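PDB 1YSJ: protein yxeP from Bacillus subtilis, which probably catalyses the deacetylation of N-acetylcysteine to cysteine and acetate as a dinuclear-metal hydrolase of the M20 peptidase family, serving cysteine supply from S-(2-succino)cysteine. Local coordinates for residues G197-S202 against V340-S345; I192-G197 against F361-G366. The protein carries 1 engineered substitution. All coordinates share one frame; numbering follows the deposited sequence.

Interaction 1. Residues G197-S202 against V340-S345; sequences GPLMAS and VHAEQS
Ser345 lies beside Met200 and bonds to the residues flanking it, forming an isolated beta bridge where the small antiparallel sheet of this M20 peptidase meets the edge of its large mixed sheet. Ser345 N donates to Leu199 O at 2.9 Å in a nearly straight bond (163° at the hydrogen). The return bond, from Ala201 N to Ser345 O, is longer at 3.2 Å and more bent. Between them Met200 CA sends a CA-H...O contact to Ser345 O. Leu199 O has company too: Gln344 CA comes within 3.2 Å of it as a second CA-H...O contact, and Gln344 CG rests nearby, against Pro198 O.

Apolar contact is slighter. The Leu199 side chain starts out away from 340-345, but with CG trans to the backbone N (chi1 180°) it brings CD1 to within 3.7 Å of Ala342 CB. Trp364 of strand 360-366 touches Leu199, Met200 and Ala342 and so ties them to the large sheet. On the side of the small sheet, strand 306-320 holds the segment through backbone bonds of Val318 to Leu199 and Met200. The side chain of Met200, present as selenomethionine, lies about 6 Å from that of the nickel ligand His182. Its chain bends at chi3 (73°), and the terminal CE comes within 3.9 Å of Ser345 OG.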
ATOM      1  N   GLY A 197      25.976  28.463  10.008  1.00 36.46           N
ATOM      2  CA  GLY A 197      24.693  27.855  10.342  1.00 35.39           C
ATOM      3  C   GLY A 197      24.274  26.733   9.405  1.00 37.45           C
ATOM      4  O   GLY A 197      25.129  26.070   8.803  1.00 36.54           O
ATOM      5  N   PRO A 198      22.949  26.519   9.268  1.00 38.02           N
ATOM      6  CA  PRO A 198      22.360  25.398   8.525  1.00 39.63           C
ATOM      7  C   PRO A 198      22.682  25.417   7.032  1.00 40.64           C
ATOM      8  O   PRO A 198      22.406  26.408   6.346  1.00 41.48           O
ATOM      9  CB  PRO A 198      20.850  25.587   8.738  1.00 40.71           C
ATOM     10  CG  PRO A 198      20.732  26.499   9.918  1.00 39.15           C
ATOM     11  CD  PRO A 198      21.913  27.392   9.844  1.00 36.67           C
ATOM     12  N   LEU A 199      23.259  24.320   6.546  1.00 39.84           N
ATOM     13  CA  LEU A 199      23.612  24.176   5.135  1.00 38.01           C
ATOM     14  C   LEU A 199      22.797  23.071   4.470  1.00 38.34           C
ATOM     15  O   LEU A 199      22.316  23.231   3.346  1.00 37.13           O
ATOM     16  CB  LEU A 199      25.114  23.894   4.982  1.00 38.29           C
ATOM     17  CG  LEU A 199      25.674  23.703   3.565  1.00 34.50           C
ATOM     18  CD1 LEU A 199      25.602  24.994   2.768  1.00 30.63           C
ATOM     19  CD2 LEU A 199      27.097  23.192   3.610  1.00 35.86           C
HETATM   20  N   MSE A 200      22.659  21.949   5.169  1.00 39.29           N
HETATM   21  CA  MSE A 200      21.956  20.782   4.642  1.00 42.67           C
HETATM   22  C   MSE A 200      20.937  20.291   5.649  1.00 39.32           C
HETATM   23  O   MSE A 200      21.165  20.353   6.851  1.00 40.64           O
HETATM   24  CB  MSE A 200      22.939  19.663   4.289  1.00 41.29           C
HETATM   25  CG  MSE A 200      24.035  20.094   3.338  1.00 44.24           C
HETATM   26 SE   MSE A 200      25.169  18.628   2.800  1.00 55.74          SE
HETATM   27  CE  MSE A 200      23.916  17.698   1.588  1.00 42.47           C
ATOM     28  N   ALA A 201      19.816  19.796   5.144  1.00 38.80           N
ATOM     29  CA  ALA A 201      18.672  19.449   5.973  1.00 36.46           C
ATOM     30  C   ALA A 201      18.920  18.249   6.882  1.00 35.85           C
ATOM     31  O   ALA A 201      19.730  17.373   6.577  1.00 33.18           O
ATOM     32  CB  ALA A 201      17.452  19.200   5.092  1.00 37.89           C
ATOM     33  N   SER A 202      18.221  18.235   8.013  1.00 35.39           N
ATOM     34  CA  SER A 202      18.113  17.046   8.836  1.00 36.25           C
ATOM     35  C   SER A 202      17.225  16.052   8.098  1.00 38.30           C
ATOM     36  O   SER A 202      16.346  16.447   7.335  1.00 39.41           O
ATOM     37  CB  SER A 202      17.497  17.395  10.189  1.00 36.10           C
ATOM     38  OG  SER A 202      16.202  17.952  10.029  1.00 39.64           O
ATOM     39  N   VAL A 340      31.352  32.329  -2.630  1.00 41.90           N
ATOM     40  CA  VAL A 340      29.970  32.788  -2.758  1.00 41.06           C
ATOM     41  C   VAL A 340      29.199  32.365  -1.510  1.00 41.61           C
ATOM     42  O   VAL A 340      29.654  31.493  -0.760  1.00 39.87           O
ATOM     43  CB  VAL A 340      29.273  32.239  -4.037  1.00 40.88           C
ATOM     44  CG1 VAL A 340      29.928  32.803  -5.299  1.00 38.92           C
ATOM     45  CG2 VAL A 340      29.262  30.714  -4.055  1.00 38.28           C
ATOM     46  N   HIS A 341      28.049  32.995  -1.279  1.00 42.25           N
ATOM     47  CA  HIS A 341      27.186  32.611  -0.169  1.00 44.63           C
ATOM     48  C   HIS A 341      26.496  31.289  -0.484  1.00 44.10           C
ATOM     49  O   HIS A 341      25.705  31.200  -1.428  1.00 43.07           O
ATOM     50  CB  HIS A 341      26.158  33.704   0.144  1.00 46.04           C
ATOM     51  CG  HIS A 341      25.367  33.443   1.389  1.00 53.78           C
ATOM     52  ND1 HIS A 341      25.923  33.503   2.650  1.00 59.86           N
ATOM     53  CD2 HIS A 341      24.065  33.113   1.567  1.00 59.57           C
ATOM     54  CE1 HIS A 341      24.996  33.226   3.550  1.00 63.88           C
ATOM     55  NE2 HIS A 341      23.860  32.987   2.920  1.00 63.67           N
ATOM     56  N   ALA A 342      26.813  30.269   0.311  1.00 43.20           N
ATOM     57  CA  ALA A 342      26.351  28.906   0.061  1.00 44.98           C
ATOM     58  C   ALA A 342      24.829  28.768   0.079  1.00 45.62           C
ATOM     59  O   ALA A 342      24.167  29.201   1.022  1.00 46.50           O
ATOM     60  CB  ALA A 342      26.990  27.935   1.048  1.00 43.13           C
ATOM     61  N   GLU A 343      24.286  28.172  -0.978  1.00 46.25           N
ATOM     62  CA  GLU A 343      22.869  27.833  -1.035  1.00 46.53           C
ATOM     63  C   GLU A 343      22.630  26.534  -0.276  1.00 46.53           C
ATOM     64  O   GLU A 343      23.465  25.624  -0.307  1.00 45.99           O
ATOM     65  CB  GLU A 343      22.412  27.685  -2.485  1.00 46.27           C
ATOM     66  CG  GLU A 343      22.350  29.005  -3.258  1.00 49.15           C
ATOM     67  CD  GLU A 343      22.046  28.824  -4.740  1.00 49.87           C
ATOM     68  OE1 GLU A 343      21.711  29.832  -5.398  1.00 54.86           O
ATOM     69  OE2 GLU A 343      22.142  27.681  -5.250  1.00 53.77           O
ATOM     70  N   GLN A 344      21.493  26.451   0.407  1.00 45.80           N
ATOM     71  CA  GLN A 344      21.152  25.254   1.172  1.00 46.28           C
ATOM     72  C   GLN A 344      20.816  24.060   0.275  1.00 45.75           C
ATOM     73  O   GLN A 344      20.362  24.226  -0.858  1.00 45.90           O
ATOM     74  CB  GLN A 344      20.013  25.535   2.152  1.00 44.78           C
ATOM     75  CG  GLN A 344      20.452  26.304   3.396  1.00 46.28           C
ATOM     76  CD  GLN A 344      19.281  26.786   4.252  1.00 46.50           C
ATOM     77  OE1 GLN A 344      19.373  26.821   5.478  1.00 46.99           O
ATOM     78  NE2 GLN A 344      18.183  27.160   3.607  1.00 44.74           N
ATOM     79  N   SER A 345      21.067  22.859   0.787  1.00 45.51           N
ATOM     80  CA  SER A 345      20.744  21.633   0.074  1.00 45.90           C
ATOM     81  C   SER A 345      19.697  20.831   0.851  1.00 46.71           C
ATOM     82  O   SER A 345      19.781  20.724   2.076  1.00 45.74           O
ATOM     83  CB  SER A 345      22.008  20.797  -0.157  1.00 46.32           C
ATOM     84  OG  SER A 345      21.744  19.673  -0.987  1.00 48.43           O
TER

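Interaction 2. Residues I192-G197 against F361-G366; sequences IGVKEG and FFVWMG
Gly193 and Trp364 exchange two backbone hydrogen bonds as an antiparallel hydrogen-bonded pair. Gly193 N donates to Trp364 O at 2.7 Å, and Trp364 N donates back to Gly193 O at 3.1 Å. A water that accepts from Lys195 N and donates to both Gly193 O and Phe362 O (2.8 Å from the latter) carries the pairing on where direct bonds give out. At Gly193 a beta carbon would collide with Trp364 CB.

On the face bearing Ile192 and Met365, opposite the Trp364 side chain, Ile192 touches two neighbours, CG2 meeting Val363 CB at 3.7 Å and CG1 lying alongside Met365 CE. The Phe361 ring, on an unusual chi1 of -147°, reaches across to Val194, whose CG1 meets its edge 3.9 Å from CZ. Lys195 O approaches the same CZ obliquely. Replacing Phe361 with alanine is likely to leave Val194 CG1 without its aromatic neighbour and to open a gap beside Leu325 and Ala328 of helix 325-334. Helix 384-402 packs on Ile192, Val363 and Met365; on the opposite face Trp364 touches the nickel ligand His182. A central mixed sheet with helices packed against it and the metal site close by is characteristic of the M20 catalytic domain.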
ATOM      1  N   ILE A 192      34.379  28.481  -3.902  1.00 41.91           N
ATOM      2  CA  ILE A 192      34.055  27.745  -2.682  1.00 39.87           C
ATOM      3  C   ILE A 192      32.784  28.351  -2.061  1.00 40.90           C
ATOM      4  O   ILE A 192      32.696  29.567  -1.868  1.00 40.86           O
ATOM      5  CB  ILE A 192      35.251  27.774  -1.672  1.00 40.18           C
ATOM      6  CG1 ILE A 192      36.463  27.010  -2.227  1.00 40.14           C
ATOM      7  CG2 ILE A 192      34.871  27.169  -0.324  1.00 39.33           C
ATOM      8  CD1 ILE A 192      37.496  27.863  -2.939  1.00 32.85           C
ATOM      9  N   GLY A 193      31.796  27.502  -1.776  1.00 41.07           N
ATOM     10  CA  GLY A 193      30.522  27.940  -1.196  1.00 41.35           C
ATOM     11  C   GLY A 193      30.579  27.994   0.319  1.00 41.91           C
ATOM     12  O   GLY A 193      30.856  26.986   0.969  1.00 43.33           O
ATOM     13  N   VAL A 194      30.297  29.168   0.878  1.00 41.76           N
ATOM     14  CA  VAL A 194      30.536  29.438   2.295  1.00 42.26           C
ATOM     15  C   VAL A 194      29.334  30.087   3.000  1.00 41.71           C
ATOM     16  O   VAL A 194      28.858  31.144   2.580  1.00 42.76           O
ATOM     17  CB  VAL A 194      31.809  30.337   2.470  1.00 41.72           C
ATOM     18  CG1 VAL A 194      31.952  30.827   3.899  1.00 42.80           C
ATOM     19  CG2 VAL A 194      33.073  29.588   2.047  1.00 42.87           C
ATOM     20  N   LYS A 195      28.853  29.445   4.068  1.00 41.55           N
ATOM     21  CA  LYS A 195      27.869  30.058   4.977  1.00 42.64           C
ATOM     22  C   LYS A 195      27.984  29.517   6.408  1.00 41.64           C
ATOM     23  O   LYS A 195      28.376  28.366   6.611  1.00 42.98           O
ATOM     24  CB  LYS A 195      26.432  29.894   4.452  1.00 42.24           C
ATOM     25  CG  LYS A 195      25.795  28.526   4.714  1.00 45.16           C
ATOM     26  CD  LYS A 195      24.362  28.427   4.169  1.00 45.26           C
ATOM     27  CE  LYS A 195      23.386  29.375   4.871  1.00 50.64           C
ATOM     28  NZ  LYS A 195      23.230  29.090   6.325  1.00 51.30           N
ATOM     29  N   GLU A 196      27.649  30.354   7.389  1.00 39.68           N
ATOM     30  CA  GLU A 196      27.514  29.899   8.775  1.00 39.01           C
ATOM     31  C   GLU A 196      26.112  29.315   8.995  1.00 37.08           C
ATOM     32  O   GLU A 196      25.181  29.615   8.245  1.00 36.62           O
ATOM     33  CB  GLU A 196      27.851  31.022   9.786  1.00 37.63           C
ATOM     34  CG  GLU A 196      26.840  32.170   9.887  1.00 41.24           C
ATOM     35  CD  GLU A 196      27.407  33.444  10.546  1.00 43.48           C
ATOM     36  OE1 GLU A 196      28.060  33.366  11.613  1.00 45.62           O
ATOM     37  OE2 GLU A 196      27.175  34.543   9.998  1.00 46.95           O
ATOM     38  N   GLY A 197      25.976  28.463  10.008  1.00 36.46           N
ATOM     39  CA  GLY A 197      24.693  27.855  10.342  1.00 35.39           C
ATOM     40  C   GLY A 197      24.274  26.733   9.405  1.00 37.45           C
ATOM     41  O   GLY A 197      25.129  26.070   8.803  1.00 36.54           O
ATOM     42  N   PHE A 361      33.069  22.962   9.985  1.00 44.42           N
ATOM     43  CA  PHE A 361      32.715  23.746   8.809  1.00 43.71           C
ATOM     44  C   PHE A 361      32.733  22.900   7.532  1.00 43.26           C
ATOM     45  O   PHE A 361      33.716  22.223   7.230  1.00 43.44           O
ATOM     46  CB  PHE A 361      33.641  24.956   8.667  1.00 43.35           C
ATOM     47  CG  PHE A 361      32.975  26.159   8.071  1.00 44.02           C
ATOM     48  CD1 PHE A 361      32.318  27.081   8.885  1.00 42.82           C
ATOM     49  CD2 PHE A 361      32.997  26.375   6.697  1.00 45.96           C
ATOM     50  CE1 PHE A 361      31.694  28.199   8.342  1.00 41.02           C
ATOM     51  CE2 PHE A 361      32.371  27.496   6.141  1.00 45.42           C
ATOM     52  CZ  PHE A 361      31.720  28.406   6.965  1.00 43.04           C
ATOM     53  N   PHE A 362      31.638  22.964   6.783  1.00 42.44           N
ATOM     54  CA  PHE A 362      31.462  22.189   5.566  1.00 41.72           C
ATOM     55  C   PHE A 362      31.207  23.142   4.404  1.00 41.06           C
ATOM     56  O   PHE A 362      30.310  23.985   4.472  1.00 41.10           O
ATOM     57  CB  PHE A 362      30.275  21.240   5.754  1.00 43.38           C
ATOM     58  CG  PHE A 362      30.187  20.141   4.729  1.00 42.26           C
ATOM     59  CD1 PHE A 362      30.996  19.011   4.827  1.00 46.07           C
ATOM     60  CD2 PHE A 362      29.263  20.215   3.691  1.00 44.54           C
ATOM     61  CE1 PHE A 362      30.900  17.979   3.891  1.00 47.30           C
ATOM     62  CE2 PHE A 362      29.156  19.191   2.748  1.00 46.77           C
ATOM     63  CZ  PHE A 362      29.973  18.072   2.850  1.00 47.69           C
ATOM     64  N   VAL A 363      31.990  23.012   3.338  1.00 40.48           N
ATOM     65  CA  VAL A 363      31.880  23.935   2.200  1.00 40.49           C
ATOM     66  C   VAL A 363      31.486  23.259   0.883  1.00 41.50           C
ATOM     67  O   VAL A 363      31.710  22.057   0.697  1.00 39.64           O
ATOM     68  CB  VAL A 363      33.186  24.748   1.981  1.00 40.13           C
ATOM     69  CG1 VAL A 363      33.476  25.634   3.177  1.00 38.52           C
ATOM     70  CG2 VAL A 363      34.374  23.829   1.679  1.00 37.94           C
ATOM     71  N   TRP A 364      30.898  24.044  -0.023  1.00 41.92           N
ATOM     72  CA  TRP A 364      30.692  23.609  -1.401  1.00 42.28           C
ATOM     73  C   TRP A 364      31.976  23.822  -2.193  1.00 42.75           C
ATOM     74  O   TRP A 364      32.576  24.896  -2.131  1.00 43.24           O
ATOM     75  CB  TRP A 364      29.565  24.388  -2.090  1.00 41.08           C
ATOM     76  CG  TRP A 364      28.167  24.262  -1.512  1.00 44.16           C
ATOM     77  CD1 TRP A 364      27.235  25.262  -1.422  1.00 43.28           C
ATOM     78  CD2 TRP A 364      27.534  23.081  -0.981  1.00 43.78           C
ATOM     79  NE1 TRP A 364      26.073  24.784  -0.864  1.00 44.15           N
ATOM     80  CE2 TRP A 364      26.227  23.453  -0.581  1.00 43.78           C
ATOM     81  CE3 TRP A 364      27.941  21.754  -0.801  1.00 40.40           C
ATOM     82  CZ2 TRP A 364      25.325  22.544  -0.016  1.00 39.80           C
ATOM     83  CZ3 TRP A 364      27.045  20.850  -0.232  1.00 43.03           C
ATOM     84  CH2 TRP A 364      25.752  21.252   0.153  1.00 42.90           C
HETATM   85  N   MSE A 365      32.394  22.802  -2.936  1.00 42.99           N
HETATM   86  CA  MSE A 365      33.512  22.936  -3.859  1.00 43.43           C
HETATM   87  C   MSE A 365      32.979  22.995  -5.292  1.00 43.43           C
HETATM   88  O   MSE A 365      32.451  22.006  -5.804  1.00 43.65           O
HETATM   89  CB  MSE A 365      34.487  21.767  -3.685  1.00 45.05           C
HETATM   90  CG  MSE A 365      35.816  21.898  -4.448  1.00 46.34           C
HETATM   91 SE   MSE A 365      36.874  23.498  -4.008  1.00 55.83          SE
HETATM   92  CE  MSE A 365      37.025  23.288  -2.034  1.00 43.06           C
ATOM     93  N   GLY A 366      33.107  24.157  -5.930  1.00 42.03           N
ATOM     94  CA  GLY A 366      32.690  24.322  -7.321  1.00 41.29           C
ATOM     95  C   GLY A 366      33.418  23.351  -8.232  1.00 42.37           C
ATOM     96  O   GLY A 366      34.641  23.235  -8.165  1.00 41.94           O
TER
HETATM   97  O   HOH W   1      29.548  26.491   3.569  1.00 37.83           O

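The two interactions share Gly197 and lie side by side, interaction 1 nested within the chain loop that interaction 2 closes. Both are buried; only interaction 1, at the junction with the smaller sheet, has exposed residues, Glu343 and Gln344, among those that touch. Each has two direct backbone bonds, but apolar side-chain contact in interaction 1 is slight, whereas interaction 2, inside the large sheet, adds packing of Ile192, Val194, Phe361, Val363 and Met365. Strand 191-194 also pairs with 338-341, where Val340 O probably accepts from Val194 N at 2.9 Å. Trp364 fastens the two contacts together: its NE1 probably bonds to Glu343 O at 2.8 Å, joining strand 360-366 to the segment that follows strand 338-341.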